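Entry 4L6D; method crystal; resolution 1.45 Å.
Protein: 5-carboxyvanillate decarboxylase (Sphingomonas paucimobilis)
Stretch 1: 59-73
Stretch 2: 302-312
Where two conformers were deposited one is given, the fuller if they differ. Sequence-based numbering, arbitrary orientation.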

# COMPACT_ATOMS: atom_id res chain seq x y z
N GLU A 59 24.99 2.18 -24.63
CA GLU A 59 23.55 2.08 -24.87
C GLU A 59 22.78 3.17 -24.12
O GLU A 59 21.88 3.80 -24.68
CB GLU A 59 23.03 0.69 -24.49
CG GLU A 59 21.50 0.53 -24.56
CD GLU A 59 21.00 -0.79 -23.95
OE1 GLU A 59 21.85 -1.65 -23.61
OE2 GLU A 59 19.77 -0.96 -23.80
N ARG A 60 23.13 3.39 -22.85
CA ARG A 60 22.37 4.31 -22.01
C ARG A 60 22.40 5.73 -22.59
O ARG A 60 21.36 6.37 -22.72
CB ARG A 60 22.91 4.31 -20.58
CG ARG A 60 22.12 5.20 -19.62
CD ARG A 60 22.86 5.39 -18.30
NE ARG A 60 23.18 4.12 -17.64
CZ ARG A 60 22.56 3.66 -16.55
NH1 ARG A 60 21.59 4.35 -15.95
NH2 ARG A 60 22.95 2.49 -16.04
N LEU A 61 23.58 6.21 -22.93
CA LEU A 61 23.69 7.56 -23.49
C LEU A 61 23.04 7.64 -24.88
O LEU A 61 22.41 8.64 -25.22
CB LEU A 61 25.15 7.99 -23.55
CG LEU A 61 25.43 9.46 -23.82
CD1 LEU A 61 24.74 10.37 -22.80
CD2 LEU A 61 26.94 9.68 -23.80
N ALA A 62 23.19 6.59 -25.69
CA ALA A 62 22.56 6.57 -27.00
C ALA A 62 21.04 6.70 -26.88
O ALA A 62 20.40 7.42 -27.64
CB ALA A 62 22.94 5.30 -27.77
N GLU A 63 20.48 6.00 -25.90
CA GLU A 63 19.03 6.05 -25.67
C GLU A 63 18.61 7.41 -25.12
O GLU A 63 17.55 7.94 -25.47
CB GLU A 63 18.60 4.95 -24.71
CG GLU A 63 18.53 3.60 -25.37
CD GLU A 63 17.25 3.41 -26.15
OE1 GLU A 63 16.17 3.44 -25.53
OE2 GLU A 63 17.32 3.26 -27.39
N MET A 64 19.43 7.99 -24.25
CA MET A 64 19.16 9.35 -23.79
C MET A 64 19.14 10.31 -24.97
O MET A 64 18.24 11.14 -25.09
CB MET A 64 20.19 9.79 -22.75
CG MET A 64 20.06 9.05 -21.41
SD MET A 64 21.53 9.21 -20.38
CE MET A 64 21.52 10.98 -20.06
N ASP A 65 20.10 10.17 -25.87
CA ASP A 65 20.18 11.07 -27.01
C ASP A 65 18.98 10.91 -27.95
O ASP A 65 18.41 11.91 -28.41
CB ASP A 65 21.50 10.89 -27.76
CG ASP A 65 22.69 11.44 -26.99
OD1 ASP A 65 22.48 12.29 -26.10
OD2 ASP A 65 23.83 11.03 -27.27
N SER A 66 18.59 9.67 -28.23
CA SER A 66 17.50 9.44 -29.17
C SER A 66 16.15 9.89 -28.61
O SER A 66 15.23 10.20 -29.37
CB SER A 66 17.44 7.97 -29.61
OG SER A 66 17.01 7.14 -28.55
N ASN A 67 16.03 9.95 -27.29
CA ASN A 67 14.78 10.37 -26.65
C ASN A 67 14.80 11.78 -26.07
O ASN A 67 13.81 12.23 -25.49
CB ASN A 67 14.39 9.37 -25.56
CG ASN A 67 13.99 8.04 -26.13
OD1 ASN A 67 12.87 7.87 -26.61
ND2 ASN A 67 14.91 7.07 -26.07
N GLY A 68 15.92 12.47 -26.24
CA GLY A 68 16.02 13.84 -25.75
C GLY A 68 16.05 13.95 -24.24
O GLY A 68 15.54 14.91 -23.67
N VAL A 69 16.65 12.97 -23.58
CA VAL A 69 16.81 13.01 -22.13
C VAL A 69 18.11 13.70 -21.79
O VAL A 69 19.17 13.23 -22.16
CB VAL A 69 16.83 11.61 -21.53
CG1 VAL A 69 16.99 11.68 -20.01
CG2 VAL A 69 15.56 10.83 -21.89
N ASP A 70 18.02 14.82 -21.08
CA ASP A 70 19.20 15.60 -20.73
C ASP A 70 20.11 14.87 -19.75
O ASP A 70 21.32 14.83 -19.94
CB ASP A 70 18.78 16.96 -20.16
CG ASP A 70 17.89 17.75 -21.10
OD1 ASP A 70 16.76 17.29 -21.42
OD2 ASP A 70 18.32 18.85 -21.52
N MET A 71 19.54 14.31 -18.69
CA MET A 71 20.34 13.70 -17.63
C MET A 71 19.74 12.45 -16.99
O MET A 71 18.52 12.29 -16.93
CB MET A 71 20.58 14.70 -16.49
CG MET A 71 21.29 15.98 -16.90
SD MET A 71 21.67 17.05 -15.49
CE MET A 71 23.16 16.23 -14.89
N HIS A 72 20.62 11.59 -16.51
CA HIS A 72 20.27 10.59 -15.51
C HIS A 72 20.91 10.96 -14.19
O HIS A 72 22.12 11.27 -14.14
CB HIS A 72 20.81 9.22 -15.87
CG HIS A 72 19.98 8.46 -16.86
ND1 HIS A 72 20.13 7.11 -17.05
CD2 HIS A 72 19.02 8.87 -17.71
CE1 HIS A 72 19.28 6.70 -17.97
NE2 HIS A 72 18.60 7.75 -18.40
N LEU A 73 20.11 10.92 -13.14
CA LEU A 73 20.62 10.90 -11.76
C LEU A 73 20.84 9.44 -11.39
O LEU A 73 19.88 8.68 -11.20
CB LEU A 73 19.61 11.56 -10.81
CG LEU A 73 19.95 11.53 -9.32
CD1 LEU A 73 21.18 12.38 -8.99
CD2 LEU A 73 18.73 11.98 -8.51
N PRO A 302 12.12 0.87 -19.97
CA PRO A 302 12.65 1.58 -21.13
C PRO A 302 12.40 3.09 -21.08
O PRO A 302 11.42 3.55 -20.50
CB PRO A 302 11.84 0.98 -22.28
CG PRO A 302 10.55 0.62 -21.68
CD PRO A 302 10.91 0.09 -20.31
N MET A 303 13.28 3.84 -21.73
CA MET A 303 13.21 5.30 -21.69
C MET A 303 12.06 5.91 -22.49
O MET A 303 11.42 6.83 -22.00
CB MET A 303 14.53 5.92 -22.13
CG MET A 303 15.69 5.49 -21.26
SD MET A 303 17.13 6.55 -21.49
CE MET A 303 18.48 5.41 -21.17
N ALA A 304 11.82 5.42 -23.70
CA ALA A 304 10.86 6.10 -24.59
C ALA A 304 9.46 6.28 -23.99
O ALA A 304 8.93 7.39 -24.02
CB ALA A 304 10.78 5.45 -25.98
N PRO A 305 8.86 5.21 -23.42
CA PRO A 305 7.52 5.42 -22.87
C PRO A 305 7.53 6.38 -21.68
O PRO A 305 6.58 7.13 -21.50
CB PRO A 305 7.08 4.02 -22.41
CG PRO A 305 8.00 3.06 -23.07
CD PRO A 305 9.25 3.79 -23.45
N ALA A 306 8.58 6.35 -20.87
CA ALA A 306 8.65 7.23 -19.70
C ALA A 306 8.74 8.69 -20.15
O ALA A 306 8.11 9.58 -19.58
CB ALA A 306 9.83 6.85 -18.81
N VAL A 307 9.57 8.93 -21.16
CA VAL A 307 9.71 10.25 -21.75
C VAL A 307 8.39 10.74 -22.34
O VAL A 307 7.97 11.88 -22.11
CB VAL A 307 10.82 10.24 -22.82
CG1 VAL A 307 10.81 11.52 -23.66
CG2 VAL A 307 12.18 10.05 -22.15
N GLN A 308 7.73 9.88 -23.11
CA GLN A 308 6.50 10.30 -23.77
C GLN A 308 5.39 10.54 -22.76
O GLN A 308 4.55 11.42 -22.97
CB GLN A 308 6.14 9.30 -24.86
CG GLN A 308 7.22 9.33 -25.94
CD GLN A 308 7.13 8.23 -26.97
OE1 GLN A 308 6.08 7.58 -27.14
NE2 GLN A 308 8.22 8.03 -27.70
N PHE A 309 5.42 9.81 -21.65
CA PHE A 309 4.49 10.04 -20.54
C PHE A 309 4.55 11.48 -20.03
O PHE A 309 3.52 12.16 -19.92
CB PHE A 309 4.76 9.01 -19.43
CG PHE A 309 4.39 9.46 -18.04
CD1 PHE A 309 3.06 9.60 -17.64
CD2 PHE A 309 5.40 9.70 -17.10
CE1 PHE A 309 2.74 9.99 -16.33
CE2 PHE A 309 5.09 10.08 -15.80
CZ PHE A 309 3.76 10.24 -15.42
N ILE A 310 5.76 11.98 -19.75
CA ILE A 310 5.86 13.35 -19.25
C ILE A 310 5.68 14.41 -20.35
O ILE A 310 5.04 15.44 -20.11
CB ILE A 310 7.13 13.57 -18.38
CG1 ILE A 310 7.13 14.96 -17.74
CG2 ILE A 310 8.38 13.38 -19.20
CD1 ILE A 310 5.98 15.20 -16.79
N ARG A 311 6.19 14.15 -21.56
CA ARG A 311 6.04 15.12 -22.65
C ARG A 311 4.57 15.36 -23.00
O ARG A 311 4.22 16.43 -23.50
CB ARG A 311 6.81 14.69 -23.90
CG ARG A 311 8.33 14.80 -23.79
CD ARG A 311 8.92 14.71 -25.20
NE ARG A 311 10.35 14.42 -25.24
CZ ARG A 311 11.31 15.31 -25.00
NH1 ARG A 311 10.99 16.56 -24.69
NH2 ARG A 311 12.58 14.94 -25.07
N THR A 312 3.73 14.35 -22.78
CA THR A 312 2.32 14.47 -23.11
C THR A 312 1.42 14.69 -21.90
O THR A 312 0.20 14.64 -22.03
CB THR A 312 1.80 13.22 -23.84
OG1 THR A 312 1.93 12.08 -22.98
CG2 THR A 312 2.59 12.98 -25.13
O HOH W 1 13.28 3.32 -25.08
O HOH W 2 15.56 2.68 -23.24
O HOH W 3 10.58 9.41 -26.91
O HOH W 4 11.06 12.19 -27.04

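The helix that begins at Glu59 and helix 303-311 run in roughly the same direction, with an angle of 33° between them and a closest axial approach of 10.1 Å. Few direct hydrogen bonds join them; much of the polar pairing passes through water.

At the start of helix 303-311, the first-turn amides have no helical carbonyl preceding them, and Glu63 supplies a substitute at one remove. Glu63 OE1 accepts from water 2 at 2.5 Å and from water 1 at 2.9 Å. Water 2 in turn accepts from Met303 N at 3.0 Å, and water 1 from Ala304 N at 2.9 Å. A single carboxylate oxygen thus serves two amides through two waters.

Asn67 is used from both ends of its amide. Asn67 ND2 donates back to Glu63 O (2.8 Å, N-H...O angle 159°), a carbonyl that also receives Asn67 N at 3.1 Å and Ser66 OG at 3.2 Å. Asn67 OD1 accepts from water 3 at 2.8 Å, and that water accepts from Gln308 NE2, also at 2.8 Å. The same Asn67 OD1 lies 3.3 Å from Ala304 CB, a packing contact.

The far end of the contact is held by Arg311. Arg311 NH2 donates to Asn67 O at 3.0 Å with an angle of 163°, a well-aligned bond; its second approach, to Gly68 O at 3.3 Å and 121°, is weak. Both oxygens lie near the guanidinium plane, at its edge. Arg311 NE is satisfied by water 4 at 3.0 Å, which donates to Asn67 O at 3.2 Å, so this carbonyl is reached both directly and through solvent. Gly68, with phi of 69°, closes a Schellman turn in which Val69 N reaches Met64 O at 2.9 Å. An ideal CB on Gly68 would fall 2.6 Å from Arg311 NH2, a clash, so the absence of a side chain leaves room for the guanidinium.

Met303 fills the hollow among Arg60, Glu63, Met64 and Asn67. Met303 CE comes within 3.4 Å of Arg60 O and 3.6 Å of Glu63 CB, while Met303 SD lies 3.9 Å from Met64 CG. Met303 SD also accepts a weak hydrogen bond from His72 NE2 (3.6 Å, 145°); it sits 4.7 Å from the His72 ring centroid and 78° off the normal, hence at the ring edge. On the other ring nitrogen, His72 ND1 accepts weakly from Arg60 NH1 at 3.3 Å and 166°. Further along, Val69 CG2 meets Val307 CG2 at 3.5 Å, an apolar contact.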